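PDB 3P1Z: putative uncharacterized protein from Aeropyrum pernix, which is of unknown function but may bind nucleic acid and act in tRNA-intron cleavage, as members of the tRNA-intron endonuclease family do. Local coordinates for residues Gln55-Met60 against Arg67-Ala72; Ala13-Gly18 against Leu61-Thr66; Gly114-Val119 against Asp143-Ile148; Glu118-Ser123 against Gly131-Trp136. All blocks are in the same frame, centred on the assembly; numbering follows the deposited sequence.

Interaction 1: Gln55-Met60 against Arg67-Ala72; sequences QASRGM and RGWAAA
A56 and S57, in the last turn of helix 49-57, meet the start of helix 68-79 through small side chains and one indole. The apolar part centres on the methyl of A56, which points at the second helix and lies 3.9 Å from A71 CB. A72 CB is the other methyl it meets, at 4.2 Å between the two CB atoms. Small methyls make up this part of the contact.

The aromatic part is a CH-pi contact. S57 CB sits over one face of the W69 indole, 3.7 Å from the centroid of the five-membered ring and displaced toward the rim, with CE2 the nearest ring atom. W69 CG stands anti to the carbonyl carbon (chi1 -81°), and the ring beyond it is turned back toward helix 49-57. Its rings also meet F90 of helix 83-95. S57 OG bonds to Y54 O one turn back in its own helix. An alanine in place of W69 would probably leave S57 CB and F90 without their aromatic partner and open a gap between three helices.

These are two consecutive helices joined by a short loop within the SEN2-like N-terminal region. The first helix stops in a Schellman motif at G59, where phi is +86°: G59 N bonds to A56 O over 2.6 Å, and M60 N bonds weakly to Q55 O.

The backbone part uses the A56 carbonyl again. G68 CA makes a CA-H...O contact of 3.3 Å to A56 O, and G68 O in turn takes the N-H groups of both A71 and A72.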
# COMPACT_ATOMS: atom_id res chain seq x y z
N GLN A 55 -13.14 17.92 29.33
CA GLN A 55 -14.07 17.84 30.44
C GLN A 55 -15.48 18.28 29.99
O GLN A 55 -16.48 17.83 30.53
CB GLN A 55 -13.54 18.61 31.66
CG GLN A 55 -12.24 18.01 32.26
CD GLN A 55 -12.49 16.81 33.19
OE1 GLN A 55 -13.61 16.30 33.27
NE2 GLN A 55 -11.46 16.38 33.88
N ALA A 56 -15.55 19.12 28.96
CA ALA A 56 -16.82 19.38 28.29
C ALA A 56 -17.43 18.06 27.77
O ALA A 56 -18.52 17.68 28.18
CB ALA A 56 -16.65 20.39 27.16
N SER A 57 -16.69 17.37 26.91
CA SER A 57 -17.14 16.13 26.25
C SER A 57 -17.46 14.94 27.18
O SER A 57 -17.93 13.90 26.71
CB SER A 57 -16.13 15.70 25.18
OG SER A 57 -15.08 14.91 25.73
N ARG A 58 -17.16 15.08 28.46
CA ARG A 58 -17.59 14.08 29.43
C ARG A 58 -18.88 14.58 30.08
O ARG A 58 -19.57 13.83 30.78
CB ARG A 58 -16.51 13.82 30.49
CG ARG A 58 -15.41 12.86 30.05
CD ARG A 58 -14.27 12.82 31.05
NE ARG A 58 -14.42 11.78 32.07
CZ ARG A 58 -14.65 12.01 33.36
NH1 ARG A 58 -14.74 13.26 33.80
NH2 ARG A 58 -14.78 11.00 34.20
N GLY A 59 -19.19 15.84 29.83
CA GLY A 59 -20.39 16.46 30.37
C GLY A 59 -20.18 17.02 31.77
O GLY A 59 -21.15 17.45 32.42
N MET A 60 -18.93 17.01 32.22
CA MET A 60 -18.55 17.45 33.57
C MET A 60 -18.24 18.95 33.68
O MET A 60 -18.11 19.49 34.78
CB MET A 60 -17.31 16.69 34.06
CG MET A 60 -17.35 15.18 33.84
SD MET A 60 -18.64 14.38 34.79
CE MET A 60 -19.94 14.28 33.56
N ARG A 67 -23.62 22.57 27.05
CA ARG A 67 -23.08 21.35 27.63
C ARG A 67 -22.42 20.43 26.61
O ARG A 67 -22.52 20.62 25.40
CB ARG A 67 -24.17 20.58 28.37
CG ARG A 67 -24.77 21.30 29.54
CD ARG A 67 -25.23 20.28 30.58
NE ARG A 67 -25.95 20.91 31.68
CZ ARG A 67 -26.45 20.26 32.72
NH1 ARG A 67 -26.31 18.94 32.82
NH2 ARG A 67 -27.10 20.94 33.66
N GLY A 68 -21.73 19.41 27.14
CA GLY A 68 -21.19 18.33 26.35
C GLY A 68 -20.48 18.75 25.08
O GLY A 68 -19.84 19.79 25.01
N TRP A 69 -20.61 17.91 24.05
CA TRP A 69 -19.86 18.07 22.81
C TRP A 69 -20.14 19.39 22.10
O TRP A 69 -19.29 19.89 21.37
CB TRP A 69 -20.10 16.88 21.88
CG TRP A 69 -19.25 15.72 22.26
CD1 TRP A 69 -19.54 14.74 23.17
CD2 TRP A 69 -17.95 15.43 21.76
NE1 TRP A 69 -18.50 13.85 23.26
CE2 TRP A 69 -17.51 14.26 22.41
CE3 TRP A 69 -17.12 16.05 20.83
CZ2 TRP A 69 -16.26 13.69 22.14
CZ3 TRP A 69 -15.89 15.49 20.57
CH2 TRP A 69 -15.47 14.31 21.22
N ALA A 70 -21.32 19.95 22.32
CA ALA A 70 -21.61 21.28 21.81
C ALA A 70 -20.72 22.30 22.52
O ALA A 70 -20.40 23.35 21.97
CB ALA A 70 -23.07 21.61 22.01
N ALA A 71 -20.31 21.97 23.75
CA ALA A 71 -19.39 22.83 24.49
C ALA A 71 -17.95 22.55 24.07
O ALA A 71 -17.12 23.45 24.00
CB ALA A 71 -19.56 22.63 26.00
N ALA A 72 -17.67 21.28 23.79
CA ALA A 72 -16.35 20.87 23.33
C ALA A 72 -16.04 21.59 22.02
O ALA A 72 -15.00 22.24 21.88
CB ALA A 72 -16.29 19.36 23.14

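Interaction 2: Ala13-Gly18 against Leu61-Thr66; sequences AAARLG and LCMGET
A14 of strand 14-18 and C62 of the loop between helices 49-57 and 68-79 form a single beta bridge, the two backbones diverging by 55°. C62 N donates to A13 O at 3.0 Å. A15 N returns a bond to C62 O, so C62 is held through both its N-H and its carbonyl.

The side chains on one flank of the bridge are apolar. L61 CG lies anti to its backbone N, and beyond it CD1 reaches A15 CB at 3.7 Å and, less closely, A13 CB. M63 covers A15 from a second side: SD is 3.7 Å from A15 CB, while the terminal CE rests against the backbone between R16 and L17 and touches L17 CB at 3.7 Å. Bends at chi2 and chi3 (-64° and -53°) fold the thioether over strand 14-18. V22 of the neighbouring strand and A71 and V75 of helix 68-79 also pack on M63. An alanine here would probably leave A15 CB and L17 CB without the sulphur and methyl that cover them and open a gap toward helix 68-79.

Strand 14-18 is an outermost strand, within this chain, of the antiparallel sheet in the SEN2-like N-terminal region, and the bridge pins the interhelical loop to it. The disulfide between C62 and C11 fixes the same loop covalently to the chain just ahead of the strand.

A14 CB and C62 CB come within 4.3 Å of each other. R16 points away from the loop and forms a salt bridge with E25 of strand 21-26.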
# COMPACT_ATOMS: atom_id res chain seq x y z
N ALA A 13 -18.74 21.67 37.53
CA ALA A 13 -18.11 22.99 37.41
C ALA A 13 -18.55 23.73 36.14
O ALA A 13 -18.94 23.11 35.15
CB ALA A 13 -16.60 22.89 37.46
N ALA A 14 -18.47 25.05 36.15
CA ALA A 14 -18.98 25.87 35.05
C ALA A 14 -17.99 26.96 34.62
O ALA A 14 -17.40 27.64 35.46
CB ALA A 14 -20.32 26.49 35.41
N ALA A 15 -17.81 27.11 33.31
CA ALA A 15 -16.71 27.91 32.77
C ALA A 15 -17.10 28.78 31.57
O ALA A 15 -17.95 28.41 30.77
CB ALA A 15 -15.54 27.00 32.39
N ARG A 16 -16.45 29.93 31.46
CA ARG A 16 -16.71 30.85 30.37
C ARG A 16 -15.56 30.85 29.39
O ARG A 16 -14.42 30.56 29.76
CB ARG A 16 -16.87 32.27 30.89
CG ARG A 16 -15.55 32.93 31.16
CD ARG A 16 -15.67 34.44 31.21
NE ARG A 16 -14.45 35.04 31.74
CZ ARG A 16 -14.25 35.27 33.04
NH1 ARG A 16 -15.19 34.97 33.93
NH2 ARG A 16 -13.10 35.82 33.44
N LEU A 17 -15.84 31.19 28.15
CA LEU A 17 -14.79 31.20 27.14
C LEU A 17 -14.31 32.62 26.91
O LEU A 17 -15.04 33.44 26.37
CB LEU A 17 -15.31 30.61 25.83
CG LEU A 17 -14.21 30.51 24.78
CD1 LEU A 17 -13.10 29.62 25.29
CD2 LEU A 17 -14.79 29.98 23.48
N GLY A 18 -13.08 32.91 27.32
CA GLY A 18 -12.48 34.20 27.04
C GLY A 18 -11.73 34.22 25.72
O GLY A 18 -11.59 33.19 25.04
N LEU A 61 -18.09 19.62 32.55
CA LEU A 61 -17.77 21.04 32.58
C LEU A 61 -18.69 21.82 31.67
O LEU A 61 -18.73 21.62 30.46
CB LEU A 61 -16.31 21.29 32.21
CG LEU A 61 -15.98 22.78 32.07
CD1 LEU A 61 -15.82 23.49 33.43
CD2 LEU A 61 -14.74 23.00 31.22
N CYS A 62 -19.46 22.72 32.26
CA CYS A 62 -20.37 23.51 31.45
C CYS A 62 -19.65 24.76 31.00
O CYS A 62 -18.80 25.29 31.71
CB CYS A 62 -21.65 23.84 32.24
SG CYS A 62 -22.35 22.41 33.10
N MET A 63 -19.98 25.22 29.80
CA MET A 63 -19.44 26.46 29.28
C MET A 63 -20.59 27.44 29.14
O MET A 63 -20.99 27.77 28.02
CB MET A 63 -18.77 26.24 27.92
CG MET A 63 -17.52 25.38 27.95
SD MET A 63 -16.18 26.14 28.90
CE MET A 63 -16.09 27.75 28.12
N GLY A 64 -21.12 27.88 30.28
CA GLY A 64 -22.29 28.74 30.31
C GLY A 64 -23.54 27.89 30.38
O GLY A 64 -23.69 27.09 31.31
N GLU A 65 -24.41 28.05 29.39
CA GLU A 65 -25.60 27.21 29.25
C GLU A 65 -25.37 26.08 28.26
O GLU A 65 -26.28 25.32 27.93
CB GLU A 65 -26.81 28.05 28.83
CG GLU A 65 -27.45 28.79 29.98
CD GLU A 65 -27.71 27.88 31.17
OE1 GLU A 65 -28.66 27.06 31.09
OE2 GLU A 65 -26.98 27.99 32.17
N THR A 66 -24.14 25.99 27.76
CA THR A 66 -23.80 24.98 26.77
C THR A 66 -23.17 23.76 27.43
O THR A 66 -22.30 23.89 28.29
CB THR A 66 -22.85 25.56 25.70
OG1 THR A 66 -23.45 26.72 25.12
CG2 THR A 66 -22.59 24.53 24.61

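Interaction 3: Gly114-Val119 against Asp143-Ile148; sequences GRVYEV and DNHSPI
V116 and E118 of strand 115-123 bond through their backbones to S146 and I148 of strand 146-152, in parallel register. S146 N donates to V116 O, S146 O accepts from E118 N, and I148 N donates to E118 O at 2.7 Å. The strand directions differ by 31°. One water extends the link, accepting from V116 N and donating to N144 O.

Apolar contacts on the face that carries Y117, V119, S146 and I148 run through I148. Its CG1 meets the edge of the Y117 ring, 3.7 Å from CD1, and its CB lies 3.7 Å from V119 CG2. S146 OG stands 3.9 Å above the plane of the Y117 ring, toward the rim.

H145 brings an imidazole to the beginning of the pair. Its CG lies anti to the carbonyl carbon (chi1 -48°), beside its own N, and the ring beyond lies alongside V116, with ND1 3.3 Å from V116 CG1. H145 CB abuts E118 CB at 3.5 Å. ND1 donates a weak bond to N144 O, which may favour this turn of the ring. E118 OE2 makes a salt bridge to R104.

Strand 115-123 lies between strands 107-112 and 146-152 in the mixed sheet, and strand 158-166 flanks 146-152 on its far side. P147 faces helix 130-142, while the Y117 ring meets that of Y110 with nearly parallel planes, and also an aromatic ring of a neighbouring subunit.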
# COMPACT_ATOMS: atom_id res chain seq x y z
N GLY A 114 7.47 5.84 34.13
CA GLY A 114 8.82 6.36 34.10
C GLY A 114 9.34 6.61 32.70
O GLY A 114 10.56 6.62 32.47
N ARG A 115 8.43 6.79 31.76
CA ARG A 115 8.81 7.18 30.41
C ARG A 115 7.93 8.31 29.93
O ARG A 115 6.74 8.34 30.21
CB ARG A 115 8.74 6.01 29.44
CG ARG A 115 9.78 4.93 29.68
CD ARG A 115 9.90 3.98 28.51
NE ARG A 115 11.19 3.28 28.50
CZ ARG A 115 12.32 3.77 28.00
NH1 ARG A 115 12.34 4.98 27.46
NH2 ARG A 115 13.43 3.06 28.05
N VAL A 116 8.55 9.23 29.20
CA VAL A 116 7.86 10.35 28.57
C VAL A 116 7.62 9.99 27.12
O VAL A 116 8.53 9.54 26.43
CB VAL A 116 8.71 11.64 28.63
CG1 VAL A 116 7.93 12.80 28.04
CG2 VAL A 116 9.14 11.94 30.06
N TYR A 117 6.40 10.22 26.66
CA TYR A 117 5.96 9.80 25.35
C TYR A 117 5.55 10.99 24.50
O TYR A 117 4.71 11.79 24.89
CB TYR A 117 4.78 8.84 25.51
CG TYR A 117 5.16 7.43 25.91
CD1 TYR A 117 5.43 6.48 24.94
CD2 TYR A 117 5.24 7.05 27.24
CE1 TYR A 117 5.77 5.18 25.28
CE2 TYR A 117 5.58 5.76 27.59
CZ TYR A 117 5.85 4.83 26.61
OH TYR A 117 6.19 3.53 26.95
N GLU A 118 6.12 11.11 23.32
CA GLU A 118 5.82 12.25 22.47
C GLU A 118 4.99 11.78 21.29
O GLU A 118 5.46 11.00 20.47
CB GLU A 118 7.11 12.91 21.99
CG GLU A 118 6.92 13.98 20.94
CD GLU A 118 8.22 14.68 20.59
OE1 GLU A 118 8.49 14.88 19.39
OE2 GLU A 118 8.98 15.02 21.53
N VAL A 119 3.75 12.26 21.20
CA VAL A 119 2.85 11.79 20.15
C VAL A 119 2.65 12.83 19.08
O VAL A 119 2.25 13.96 19.36
CB VAL A 119 1.48 11.33 20.70
CG1 VAL A 119 0.65 10.67 19.58
CG2 VAL A 119 1.64 10.38 21.88
N ASP A 143 15.40 14.18 22.96
CA ASP A 143 14.88 14.73 24.22
C ASP A 143 14.49 13.68 25.23
O ASP A 143 13.85 13.96 26.23
CB ASP A 143 13.63 15.54 23.96
CG ASP A 143 13.67 16.87 24.65
OD1 ASP A 143 14.43 17.72 24.17
OD2 ASP A 143 12.95 17.06 25.64
N ASN A 144 14.85 12.44 24.96
CA ASN A 144 14.33 11.35 25.74
C ASN A 144 12.81 11.35 25.78
O ASN A 144 12.23 11.37 26.86
CB ASN A 144 14.87 11.39 27.17
CG ASN A 144 15.03 10.01 27.74
OD1 ASN A 144 14.75 9.77 28.91
ND2 ASN A 144 15.46 9.07 26.89
N HIS A 145 12.17 11.35 24.62
CA HIS A 145 10.79 10.88 24.51
C HIS A 145 10.78 9.67 23.57
O HIS A 145 11.61 9.57 22.66
CB HIS A 145 9.84 11.95 23.96
CG HIS A 145 9.95 13.28 24.62
ND1 HIS A 145 10.35 13.44 25.93
CD2 HIS A 145 9.70 14.53 24.16
CE1 HIS A 145 10.35 14.72 26.24
NE2 HIS A 145 9.96 15.41 25.18
N SER A 146 9.85 8.75 23.81
CA SER A 146 9.62 7.65 22.89
C SER A 146 8.73 8.15 21.77
O SER A 146 7.63 8.62 22.03
CB SER A 146 8.95 6.49 23.60
OG SER A 146 9.55 6.27 24.86
N PRO A 147 9.19 8.02 20.52
CA PRO A 147 8.49 8.63 19.39
C PRO A 147 7.15 7.93 19.08
O PRO A 147 7.13 6.81 18.58
CB PRO A 147 9.47 8.43 18.22
CG PRO A 147 10.67 7.72 18.80
CD PRO A 147 10.23 7.09 20.06
N ILE A 148 6.04 8.59 19.36
CA ILE A 148 4.75 7.98 19.03
C ILE A 148 4.08 8.69 17.87
O ILE A 148 4.23 9.90 17.70
CB ILE A 148 3.84 7.87 20.27
CG1 ILE A 148 4.53 7.04 21.35
CG2 ILE A 148 2.48 7.26 19.91
CD1 ILE A 148 4.77 5.60 20.97
O HOH W 1 11.22 8.78 28.20

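Interaction 4: Glu118-Ser123 against Gly131-Trp136; sequences EVLVLS and GSLVEW
G131 O is gripped by two N-H groups, V134 N at 2.6 Å and E135 N at 2.9 Å, in the turn of helix 130-142 that presents L133 and W136 to L120 of strand 115-123. The helix packs along the strand, its axis 11.4 Å away, and runs nearly antiparallel to it, at 161°.

W136 carries most of the contact. Its CG is anti to the backbone N (chi1 166°), and the indole beyond it lies against the sheet. L120 CB sits over one face of the six-membered ring, 3.9 Å from its centroid and shifted toward the rim, in a CH-pi contact. L120 CD2 continues across the same indole and comes within 4.0 Å of W136 CD2. The backbone carbonyl of E118 approaches in the ring plane, with its O 3.5 Å from W136 CZ2. The side chain of E118 slides past the indole in the opposite direction, its carboxylate plane turned 59° from the ring, and places OE1 2.7 Å from W136 NE1. R104, the salt-bridge partner of this carboxylate, packs on W136 as well. T107 and P147 extend the surround of the indole on either neighbouring strand.

L133, one turn earlier, adds a looser contact from its CD1 to L120 CD2 at 4.4 Å. L133 and V134 also pack on apolar side chains of a neighbouring subunit.

A helix that links two adjacent parallel strands in sequence and lies on their sheet makes a beta-alpha-beta crossover, here built from strand 115-123, helix 130-142 and strand 146-152 within the catalytic C-terminal region of the tRNA-intron endonuclease family.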
# COMPACT_ATOMS: atom_id res chain seq x y z
N GLU A 118 6.12 11.11 23.32
CA GLU A 118 5.82 12.25 22.47
C GLU A 118 4.99 11.78 21.29
O GLU A 118 5.46 11.00 20.47
CB GLU A 118 7.11 12.91 21.99
CG GLU A 118 6.92 13.98 20.94
CD GLU A 118 8.22 14.68 20.59
OE1 GLU A 118 8.49 14.88 19.39
OE2 GLU A 118 8.98 15.02 21.53
N VAL A 119 3.75 12.26 21.20
CA VAL A 119 2.85 11.79 20.15
C VAL A 119 2.65 12.83 19.08
O VAL A 119 2.25 13.96 19.36
CB VAL A 119 1.48 11.33 20.70
CG1 VAL A 119 0.65 10.67 19.58
CG2 VAL A 119 1.64 10.38 21.88
N LEU A 120 2.90 12.44 17.84
CA LEU A 120 2.65 13.32 16.71
C LEU A 120 1.31 12.92 16.14
O LEU A 120 1.08 11.73 15.90
CB LEU A 120 3.74 13.17 15.67
CG LEU A 120 3.61 13.99 14.39
CD1 LEU A 120 3.81 15.46 14.68
CD2 LEU A 120 4.63 13.52 13.38
N VAL A 121 0.44 13.90 15.94
CA VAL A 121 -0.91 13.67 15.41
C VAL A 121 -0.93 13.97 13.93
O VAL A 121 -0.58 15.06 13.51
CB VAL A 121 -1.97 14.57 16.11
CG1 VAL A 121 -3.38 14.20 15.66
CG2 VAL A 121 -1.85 14.46 17.62
N LEU A 122 -1.33 12.98 13.13
CA LEU A 122 -1.41 13.14 11.68
C LEU A 122 -2.80 12.77 11.21
O LEU A 122 -3.45 11.92 11.82
CB LEU A 122 -0.38 12.24 10.99
CG LEU A 122 1.06 12.37 11.48
CD1 LEU A 122 1.88 11.17 11.03
CD2 LEU A 122 1.66 13.65 10.99
N SER A 123 -3.24 13.38 10.12
CA SER A 123 -4.62 13.26 9.63
C SER A 123 -4.72 12.88 8.14
O SER A 123 -4.33 13.66 7.27
CB SER A 123 -5.36 14.58 9.85
OG SER A 123 -4.92 15.25 11.02
N GLY A 131 10.99 12.43 5.11
CA GLY A 131 12.11 13.07 5.76
C GLY A 131 11.67 13.59 7.11
O GLY A 131 12.26 13.25 8.14
N SER A 132 10.63 14.42 7.09
CA SER A 132 10.10 15.06 8.28
C SER A 132 9.80 14.08 9.40
O SER A 132 10.14 14.31 10.58
CB SER A 132 8.81 15.79 7.94
OG SER A 132 9.06 16.83 7.01
N LEU A 133 9.15 12.99 9.03
CA LEU A 133 8.88 11.90 9.93
C LEU A 133 10.17 11.41 10.57
O LEU A 133 10.18 10.93 11.69
CB LEU A 133 8.23 10.77 9.16
CG LEU A 133 7.56 9.75 10.04
CD1 LEU A 133 6.51 10.46 10.87
CD2 LEU A 133 6.93 8.69 9.17
N VAL A 134 11.28 11.55 9.85
CA VAL A 134 12.53 11.05 10.37
C VAL A 134 13.17 12.06 11.33
O VAL A 134 13.57 11.70 12.43
CB VAL A 134 13.49 10.62 9.25
CG1 VAL A 134 14.79 10.12 9.85
CG2 VAL A 134 12.85 9.54 8.40
N GLU A 135 13.24 13.33 10.92
CA GLU A 135 13.79 14.39 11.77
C GLU A 135 12.94 14.60 13.05
O GLU A 135 13.46 15.00 14.10
CB GLU A 135 13.94 15.70 10.98
CG GLU A 135 14.56 15.51 9.58
CD GLU A 135 14.69 16.82 8.78
OE1 GLU A 135 14.47 17.91 9.36
OE2 GLU A 135 15.01 16.74 7.56
N TRP A 136 11.64 14.35 12.95
CA TRP A 136 10.79 14.46 14.11
C TRP A 136 11.12 13.35 15.10
O TRP A 136 11.37 13.61 16.28
CB TRP A 136 9.31 14.43 13.74
CG TRP A 136 8.49 14.21 14.95
CD1 TRP A 136 8.14 15.14 15.90
CD2 TRP A 136 8.00 12.94 15.42
NE1 TRP A 136 7.42 14.53 16.91
CE2 TRP A 136 7.32 13.20 16.64
CE3 TRP A 136 8.04 11.65 14.91
CZ2 TRP A 136 6.70 12.17 17.36
CZ3 TRP A 136 7.43 10.64 15.62
CH2 TRP A 136 6.76 10.91 16.84

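Overall arrangement
From the N terminus, residues 13-18 reach forward to 61-66 in interaction 2, a long closure that encloses most of the first sheet and helices 30-38 and 49-57. Interaction 1 crosses it: 55-60 lies inside that loop and 67-72 beyond it, and the two contacts touch where A71 meets M63 and Q55 meets L61. Together they tie an edge strand, a loop and two helices of the N-terminal region. Interactions 3 and 4, in the catalytic region, open after this pair has closed, their centres about 29 to 34 Å from its own. Both start on strand 115-123 and share E118 and V119; the short closure to 131-136 falls inside the longer one to 143-148, joining helix and sheet.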